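Local coordinates for regulatory protein E2 (Bovine papillomavirus type 1, PDB 2JEX) that regulates viral transcription and probably helps start viral DNA replication by working with the E1 protein, this chain being its N-terminal transactivation domain, at residues N129-T141 / A148-C160. The protein carries 1 engineered substitution. Residues are numbered along the deposited sequence; the frame is centred on the assembly and turned at random.
Sequences NWYTVYSNLYMRT and AKAGADGTGLYYC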
ATOM      1  N   ASN A 129     -19.086  10.889   1.824  1.00 69.06           N
ATOM      2  CA  ASN A 129     -18.123   9.800   1.725  1.00 69.36           C
ATOM      3  C   ASN A 129     -16.732  10.317   2.038  1.00 70.07           C
ATOM      4  O   ASN A 129     -16.462  11.506   1.891  1.00 69.56           O
ATOM      5  CB  ASN A 129     -18.152   9.151   0.341  1.00 69.62           C
ATOM      6  CG  ASN A 129     -17.829   7.652   0.382  1.00 71.57           C
ATOM      7  OD1 ASN A 129     -17.630   7.036  -0.656  1.00 75.48           O
ATOM      8  ND2 ASN A 129     -17.774   7.071   1.580  1.00 72.39           N
ATOM      9  N   TRP A 130     -15.859   9.433   2.513  1.00 71.14           N
ATOM     10  CA  TRP A 130     -14.524   9.852   2.901  1.00 71.94           C
ATOM     11  C   TRP A 130     -13.417   8.998   2.294  1.00 71.68           C
ATOM     12  O   TRP A 130     -13.603   7.819   2.035  1.00 71.11           O
ATOM     13  CB  TRP A 130     -14.397  10.031   4.428  1.00 73.26           C
ATOM     14  CG  TRP A 130     -14.949   8.927   5.294  1.00 76.30           C
ATOM     15  CD1 TRP A 130     -14.519   7.639   5.343  1.00 79.76           C
ATOM     16  CD2 TRP A 130     -16.007   9.031   6.265  1.00 79.07           C
ATOM     17  NE1 TRP A 130     -15.253   6.926   6.261  1.00 81.81           N
ATOM     18  CE2 TRP A 130     -16.175   7.757   6.839  1.00 78.43           C
ATOM     19  CE3 TRP A 130     -16.842  10.078   6.689  1.00 86.39           C
ATOM     20  CZ2 TRP A 130     -17.133   7.492   7.835  1.00 79.68           C
ATOM     21  CZ3 TRP A 130     -17.807   9.814   7.682  1.00 82.53           C
ATOM     22  CH2 TRP A 130     -17.935   8.528   8.243  1.00 79.23           C
ATOM     23  N   TYR A 131     -12.283   9.640   2.014  1.00 72.03           N
ATOM     24  CA  TYR A 131     -11.159   9.043   1.281  1.00 71.54           C
ATOM     25  C   TYR A 131      -9.860   9.328   2.022  1.00 72.45           C
ATOM     26  O   TYR A 131      -9.614  10.460   2.450  1.00 73.35           O
ATOM     27  CB  TYR A 131     -11.088   9.615  -0.145  1.00 70.89           C
ATOM     28  CG  TYR A 131     -12.417   9.547  -0.881  1.00 69.32           C
ATOM     29  CD1 TYR A 131     -13.397  10.519  -0.689  1.00 64.28           C
ATOM     30  CD2 TYR A 131     -12.703   8.489  -1.742  1.00 71.30           C
ATOM     31  CE1 TYR A 131     -14.628  10.437  -1.333  1.00 62.48           C
ATOM     32  CE2 TYR A 131     -13.922   8.409  -2.392  1.00 71.15           C
ATOM     33  CZ  TYR A 131     -14.878   9.390  -2.183  1.00 64.16           C
ATOM     34  OH  TYR A 131     -16.084   9.309  -2.831  1.00 67.25           O
ATOM     35  N   THR A 132      -9.031   8.300   2.178  1.00 74.13           N
ATOM     36  CA  THR A 132      -7.726   8.444   2.820  1.00 74.71           C
ATOM     37  C   THR A 132      -6.695   8.811   1.766  1.00 75.21           C
ATOM     38  O   THR A 132      -6.503   8.077   0.795  1.00 75.36           O
ATOM     39  CB  THR A 132      -7.319   7.161   3.556  1.00 75.20           C
ATOM     40  OG1 THR A 132      -8.329   6.839   4.519  1.00 75.48           O
ATOM     41  CG2 THR A 132      -5.972   7.331   4.273  1.00 74.73           C
ATOM     42  N   VAL A 133      -6.063   9.970   1.956  1.00 75.41           N
ATOM     43  CA  VAL A 133      -5.043  10.478   1.037  1.00 75.82           C
ATOM     44  C   VAL A 133      -3.695  10.565   1.754  1.00 75.35           C
ATOM     45  O   VAL A 133      -3.631  10.914   2.930  1.00 75.65           O
ATOM     46  CB  VAL A 133      -5.452  11.851   0.442  1.00 75.98           C
ATOM     47  CG1 VAL A 133      -4.424  12.355  -0.574  1.00 76.11           C
ATOM     48  CG2 VAL A 133      -6.805  11.733  -0.229  1.00 78.62           C
ATOM     49  N   TYR A 134      -2.626  10.234   1.037  1.00 75.27           N
ATOM     50  CA  TYR A 134      -1.273  10.241   1.596  1.00 74.91           C
ATOM     51  C   TYR A 134      -0.465  11.407   1.043  1.00 75.15           C
ATOM     52  O   TYR A 134      -0.401  11.603  -0.168  1.00 75.89           O
ATOM     53  CB  TYR A 134      -0.582   8.885   1.361  1.00 74.00           C
ATOM     54  CG  TYR A 134      -1.249   7.768   2.141  1.00 72.53           C
ATOM     55  CD1 TYR A 134      -2.261   6.989   1.570  1.00 72.14           C
ATOM     56  CD2 TYR A 134      -0.898   7.519   3.463  1.00 69.62           C
ATOM     57  CE1 TYR A 134      -2.892   5.976   2.293  1.00 63.80           C
ATOM     58  CE2 TYR A 134      -1.526   6.514   4.195  1.00 67.37           C
ATOM     59  CZ  TYR A 134      -2.525   5.754   3.609  1.00 67.76           C
ATOM     60  OH  TYR A 134      -3.141   4.763   4.348  1.00 69.65           O
ATOM     61  N   SER A 135       0.132  12.194   1.936  1.00 75.01           N
ATOM     62  CA  SER A 135       0.860  13.396   1.535  1.00 75.05           C
ATOM     63  C   SER A 135       2.188  13.065   0.860  1.00 75.05           C
ATOM     64  O   SER A 135       2.731  13.888   0.111  1.00 74.61           O
ATOM     65  CB  SER A 135       1.098  14.316   2.738  1.00 75.32           C
ATOM     66  OG  SER A 135       1.938  13.703   3.706  1.00 77.29           O
ATOM     67  N   ASN A 136       2.699  11.862   1.125  1.00 74.94           N
ATOM     68  CA  ASN A 136       4.004  11.444   0.621  1.00 75.05           C
ATOM     69  C   ASN A 136       3.931  10.101  -0.088  1.00 74.59           C
ATOM     70  O   ASN A 136       3.576   9.086   0.513  1.00 74.51           O
ATOM     71  CB  ASN A 136       5.054  11.438   1.747  1.00 74.91           C
ATOM     72  CG  ASN A 136       5.201  12.809   2.426  1.00 76.38           C
ATOM     73  OD1 ASN A 136       5.222  13.848   1.763  1.00 75.53           O
ATOM     74  ND2 ASN A 136       5.298  12.808   3.751  1.00 77.84           N
ATOM     75  N   LEU A 137       4.250  10.119  -1.379  1.00 74.37           N
ATOM     76  CA  LEU A 137       4.178   8.934  -2.223  1.00 74.55           C
ATOM     77  C   LEU A 137       5.534   8.668  -2.847  1.00 74.52           C
ATOM     78  O   LEU A 137       6.163   9.574  -3.399  1.00 74.12           O
ATOM     79  CB  LEU A 137       3.135   9.107  -3.334  1.00 74.72           C
ATOM     80  CG  LEU A 137       1.680   9.479  -3.019  1.00 75.24           C
ATOM     81  CD1 LEU A 137       0.874   9.627  -4.308  1.00 73.25           C
ATOM     82  CD2 LEU A 137       1.038   8.449  -2.113  1.00 75.25           C
ATOM     83  N   TYR A 138       5.973   7.416  -2.760  1.00 74.34           N
ATOM     84  CA  TYR A 138       7.270   7.007  -3.288  1.00 74.60           C
ATOM     85  C   TYR A 138       7.070   5.994  -4.416  1.00 75.61           C
ATOM     86  O   TYR A 138       6.707   4.838  -4.172  1.00 74.95           O
ATOM     87  CB  TYR A 138       8.141   6.428  -2.169  1.00 74.03           C
ATOM     88  CG  TYR A 138       8.274   7.337  -0.967  1.00 72.05           C
ATOM     89  CD1 TYR A 138       7.276   7.379   0.012  1.00 71.45           C
ATOM     90  CD2 TYR A 138       9.394   8.155  -0.806  1.00 69.63           C
ATOM     91  CE1 TYR A 138       7.384   8.217   1.117  1.00 72.17           C
ATOM     92  CE2 TYR A 138       9.516   8.997   0.304  1.00 69.96           C
ATOM     93  CZ  TYR A 138       8.505   9.021   1.257  1.00 71.50           C
ATOM     94  OH  TYR A 138       8.606   9.836   2.352  1.00 68.33           O
ATOM     95  N   MET A 139       7.301   6.444  -5.648  1.00 76.94           N
ATOM     96  CA  MET A 139       7.007   5.649  -6.838  1.00 78.97           C
ATOM     97  C   MET A 139       8.205   5.458  -7.759  1.00 79.71           C
ATOM     98  O   MET A 139       9.005   6.372  -7.961  1.00 79.90           O
ATOM     99  CB  MET A 139       5.815   6.234  -7.613  1.00 78.58           C
ATOM    100  CG  MET A 139       5.687   7.751  -7.557  1.00 79.68           C
ATOM    101  SD  MET A 139       4.051   8.357  -8.049  1.00 81.05           S
ATOM    102  CE  MET A 139       4.122   8.075  -9.825  1.00 84.17           C
ATOM    103  N   ARG A 140       8.317   4.252  -8.307  1.00 81.24           N
ATOM    104  CA  ARG A 140       9.370   3.934  -9.253  1.00 83.10           C
ATOM    105  C   ARG A 140       9.024   4.476 -10.632  1.00 83.49           C
ATOM    106  O   ARG A 140       7.965   4.172 -11.186  1.00 83.67           O
ATOM    107  CB  ARG A 140       9.634   2.423  -9.314  1.00 82.90           C
ATOM    108  CG  ARG A 140      10.927   2.060 -10.058  1.00 84.66           C
ATOM    109  CD  ARG A 140      11.339   0.605  -9.852  1.00 85.10           C
ATOM    110  NE  ARG A 140      10.478  -0.334 -10.576  1.00 94.06           N
ATOM    111  CZ  ARG A 140      10.567  -1.660 -10.491  1.00 96.90           C
ATOM    112  NH1 ARG A 140      11.478  -2.226  -9.706  1.00 99.68           N
ATOM    113  NH2 ARG A 140       9.737  -2.425 -11.193  1.00 99.07           N
ATOM    114  N   THR A 141       9.924   5.308 -11.151  1.00 84.19           N
ATOM    115  CA  THR A 141       9.915   5.747 -12.543  1.00 84.66           C
ATOM    116  C   THR A 141      11.000   4.929 -13.240  1.00 84.37           C
ATOM    117  O   THR A 141      11.639   4.081 -12.607  1.00 84.44           O
ATOM    118  CB  THR A 141      10.246   7.260 -12.653  1.00 84.79           C
ATOM    119  OG1 THR A 141       9.631   7.972 -11.569  1.00 86.62           O
ATOM    120  CG2 THR A 141       9.754   7.844 -13.978  1.00 85.27           C
ATOM    121  N   ALA A 148       6.508  11.960  -4.487  1.00 72.58           N
ATOM    122  CA  ALA A 148       5.378  12.677  -5.049  1.00 72.37           C
ATOM    123  C   ALA A 148       4.424  13.062  -3.924  1.00 72.32           C
ATOM    124  O   ALA A 148       4.373  12.402  -2.889  1.00 71.46           O
ATOM    125  CB  ALA A 148       4.671  11.826  -6.094  1.00 72.10           C
ATOM    126  N   LYS A 149       3.690  14.152  -4.121  1.00 72.99           N
ATOM    127  CA  LYS A 149       2.710  14.596  -3.139  1.00 73.63           C
ATOM    128  C   LYS A 149       1.307  14.369  -3.681  1.00 73.23           C
ATOM    129  O   LYS A 149       1.040  14.589  -4.862  1.00 73.58           O
ATOM    130  CB  LYS A 149       2.922  16.079  -2.784  1.00 74.82           C
ATOM    131  CG  LYS A 149       4.027  16.355  -1.742  1.00 77.82           C
ATOM    132  CD  LYS A 149       5.436  16.179  -2.323  1.00 85.22           C
ATOM    133  CE  LYS A 149       6.502  16.764  -1.402  1.00 87.69           C
ATOM    134  NZ  LYS A 149       7.824  16.860  -2.096  1.00 90.19           N
ATOM    135  N   ALA A 150       0.415  13.909  -2.819  1.00 72.99           N
ATOM    136  CA  ALA A 150      -0.968  13.701  -3.212  1.00 73.10           C
ATOM    137  C   ALA A 150      -1.888  14.693  -2.521  1.00 73.00           C
ATOM    138  O   ALA A 150      -1.627  15.130  -1.395  1.00 72.87           O
ATOM    139  CB  ALA A 150      -1.412  12.268  -2.927  1.00 72.79           C
ATOM    140  N   GLY A 151      -2.965  15.048  -3.215  1.00 72.83           N
ATOM    141  CA  GLY A 151      -3.979  15.928  -2.663  1.00 72.44           C
ATOM    142  C   GLY A 151      -5.289  15.720  -3.381  1.00 71.70           C
ATOM    143  O   GLY A 151      -5.380  14.868  -4.261  1.00 72.10           O
ATOM    144  N   ALA A 152      -6.289  16.505  -2.990  1.00 71.20           N
ATOM    145  CA  ALA A 152      -7.602  16.520  -3.613  1.00 71.03           C
ATOM    146  C   ALA A 152      -8.020  17.941  -3.996  1.00 71.13           C
ATOM    147  O   ALA A 152      -7.674  18.916  -3.312  1.00 71.75           O
ATOM    148  CB  ALA A 152      -8.626  15.919  -2.680  1.00 71.53           C
ATOM    149  N   ASP A 153      -8.756  18.050  -5.097  1.00 69.85           N
ATOM    150  CA  ASP A 153      -9.386  19.303  -5.485  1.00 68.33           C
ATOM    151  C   ASP A 153     -10.811  19.008  -5.956  1.00 68.16           C
ATOM    152  O   ASP A 153     -11.374  17.980  -5.586  1.00 69.05           O
ATOM    153  CB  ASP A 153      -8.557  20.024  -6.552  1.00 67.63           C
ATOM    154  CG  ASP A 153      -8.329  19.185  -7.798  1.00 65.48           C
ATOM    155  OD1 ASP A 153      -7.398  19.514  -8.556  1.00 59.62           O
ATOM    156  OD2 ASP A 153      -9.070  18.202  -8.026  1.00 64.16           O
ATOM    157  N   GLY A 154     -11.390  19.897  -6.762  1.00 67.96           N
ATOM    158  CA  GLY A 154     -12.752  19.722  -7.272  1.00 67.33           C
ATOM    159  C   GLY A 154     -12.917  18.590  -8.273  1.00 67.01           C
ATOM    160  O   GLY A 154     -14.025  18.106  -8.491  1.00 68.75           O
ATOM    161  N   THR A 155     -11.817  18.161  -8.879  1.00 65.58           N
ATOM    162  CA  THR A 155     -11.853  17.134  -9.910  1.00 64.28           C
ATOM    163  C   THR A 155     -11.700  15.724  -9.304  1.00 64.41           C
ATOM    164  O   THR A 155     -12.443  14.803  -9.655  1.00 64.38           O
ATOM    165  CB  THR A 155     -10.782  17.426 -10.995  1.00 63.63           C
ATOM    166  OG1 THR A 155     -11.028  18.718 -11.570  1.00 65.14           O
ATOM    167  CG2 THR A 155     -10.806  16.390 -12.104  1.00 62.84           C
ATOM    168  N   GLY A 156     -10.754  15.568  -8.385  1.00 63.54           N
ATOM    169  CA  GLY A 156     -10.481  14.276  -7.799  1.00 64.46           C
ATOM    170  C   GLY A 156      -9.232  14.247  -6.950  1.00 64.72           C
ATOM    171  O   GLY A 156      -8.725  15.280  -6.508  1.00 65.16           O
ATOM    172  N   LEU A 157      -8.752  13.038  -6.713  1.00 65.32           N
ATOM    173  CA  LEU A 157      -7.502  12.817  -6.014  1.00 65.46           C
ATOM    174  C   LEU A 157      -6.420  12.668  -7.070  1.00 65.59           C
ATOM    175  O   LEU A 157      -6.647  12.076  -8.125  1.00 65.62           O
ATOM    176  CB  LEU A 157      -7.611  11.575  -5.142  1.00 65.52           C
ATOM    177  CG  LEU A 157      -8.869  11.424  -4.283  1.00 65.80           C
ATOM    178  CD1 LEU A 157      -8.984   9.983  -3.760  1.00 71.44           C
ATOM    179  CD2 LEU A 157      -8.836  12.379  -3.136  1.00 68.62           C
ATOM    180  N   TYR A 158      -5.254  13.232  -6.787  1.00 66.25           N
ATOM    181  CA  TYR A 158      -4.213  13.422  -7.792  1.00 67.33           C
ATOM    182  C   TYR A 158      -2.854  13.419  -7.114  1.00 68.77           C
ATOM    183  O   TYR A 158      -2.748  13.659  -5.906  1.00 68.45           O
ATOM    184  CB  TYR A 158      -4.403  14.776  -8.501  1.00 66.91           C
ATOM    185  CG  TYR A 158      -4.141  15.965  -7.593  1.00 66.13           C
ATOM    186  CD1 TYR A 158      -2.838  16.416  -7.361  1.00 64.84           C
ATOM    187  CD2 TYR A 158      -5.188  16.625  -6.950  1.00 70.18           C
ATOM    188  CE1 TYR A 158      -2.584  17.481  -6.515  1.00 66.32           C
ATOM    189  CE2 TYR A 158      -4.945  17.718  -6.104  1.00 65.95           C
ATOM    190  CZ  TYR A 158      -3.641  18.133  -5.892  1.00 66.09           C
ATOM    191  OH  TYR A 158      -3.371  19.196  -5.066  1.00 62.50           O
ATOM    192  N   TYR A 159      -1.819  13.171  -7.907  1.00 70.92           N
ATOM    193  CA  TYR A 159      -0.441  13.365  -7.466  1.00 72.84           C
ATOM    194  C   TYR A 159       0.277  14.201  -8.509  1.00 73.87           C
ATOM    195  O   TYR A 159      -0.100  14.188  -9.682  1.00 73.85           O
ATOM    196  CB  TYR A 159       0.272  12.018  -7.245  1.00 72.90           C
ATOM    197  CG  TYR A 159       0.431  11.167  -8.492  1.00 73.49           C
ATOM    198  CD1 TYR A 159      -0.520  10.197  -8.823  1.00 74.74           C
ATOM    199  CD2 TYR A 159       1.536  11.319  -9.331  1.00 73.88           C
ATOM    200  CE1 TYR A 159      -0.388   9.413  -9.959  1.00 71.16           C
ATOM    201  CE2 TYR A 159       1.678  10.539 -10.475  1.00 76.30           C
ATOM    202  CZ  TYR A 159       0.710   9.583 -10.779  1.00 74.56           C
ATOM    203  OH  TYR A 159       0.841   8.802 -11.907  1.00 75.25           O
ATOM    204  N   CYS A 160       1.303  14.932  -8.085  1.00 75.79           N
ATOM    205  CA  CYS A 160       2.120  15.701  -9.023  1.00 77.75           C
ATOM    206  C   CYS A 160       3.597  15.315  -9.007  1.00 78.94           C
ATOM    207  O   CYS A 160       4.154  14.970  -7.959  1.00 78.42           O
ATOM    208  CB  CYS A 160       1.937  17.217  -8.849  1.00 77.82           C
ATOM    209  SG  CYS A 160       1.353  17.771  -7.231  1.00 80.34           S
TER
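L137 and A148 form an antiparallel hydrogen-bonded pair in the β-hairpin of strands 128-140 and 145-152, part of the antiparallel sheet of the E2 transactivation domain. L137 N donates to A148 O at 2.7 Å, and A148 N returns the bond to L137 O at 2.6 Å. The chain turns a corner at S135, and from there back to Y131 strand 129-134 parts from its hairpin partner. Here S135 O receives a CA-H...O contact from K149 CA at 3.3 Å, while apolar side chains fill in between the diverging strands.

L137 can be followed outward from the paired backbone. Its CB packs against A148 O at 3.5 Å and lies near A148 CB; CG lies near A148 O and A150 CB; and CD1 ends 3.8 Å from both A150 CB and Y159 CB, reaching the next strand, 157-161. Beyond the corner, V133 divides its two methyls: CG1, anti to the backbone N, rests on A150 CB, and CG2 meets L157 CD2 at 3.6 Å. Y131 adds its CB against L157 CD1, while its hydroxyl is hydrogen-bonded to E176. The backbone of strand 129-134 is paired on to strand 110-120, through Y131 with V117 and V133 with R115.

Toward the turn of the hairpin, M139 makes a Met-aromatic contact with Y159. Its SD stands over one face of the ring, displaced toward the rim and 4.3 Å from the centroid, and also touches A148 CB. The bend at chi3 (-73°) carries the terminal methyl CE to 3.5 Å from Y159 CE2.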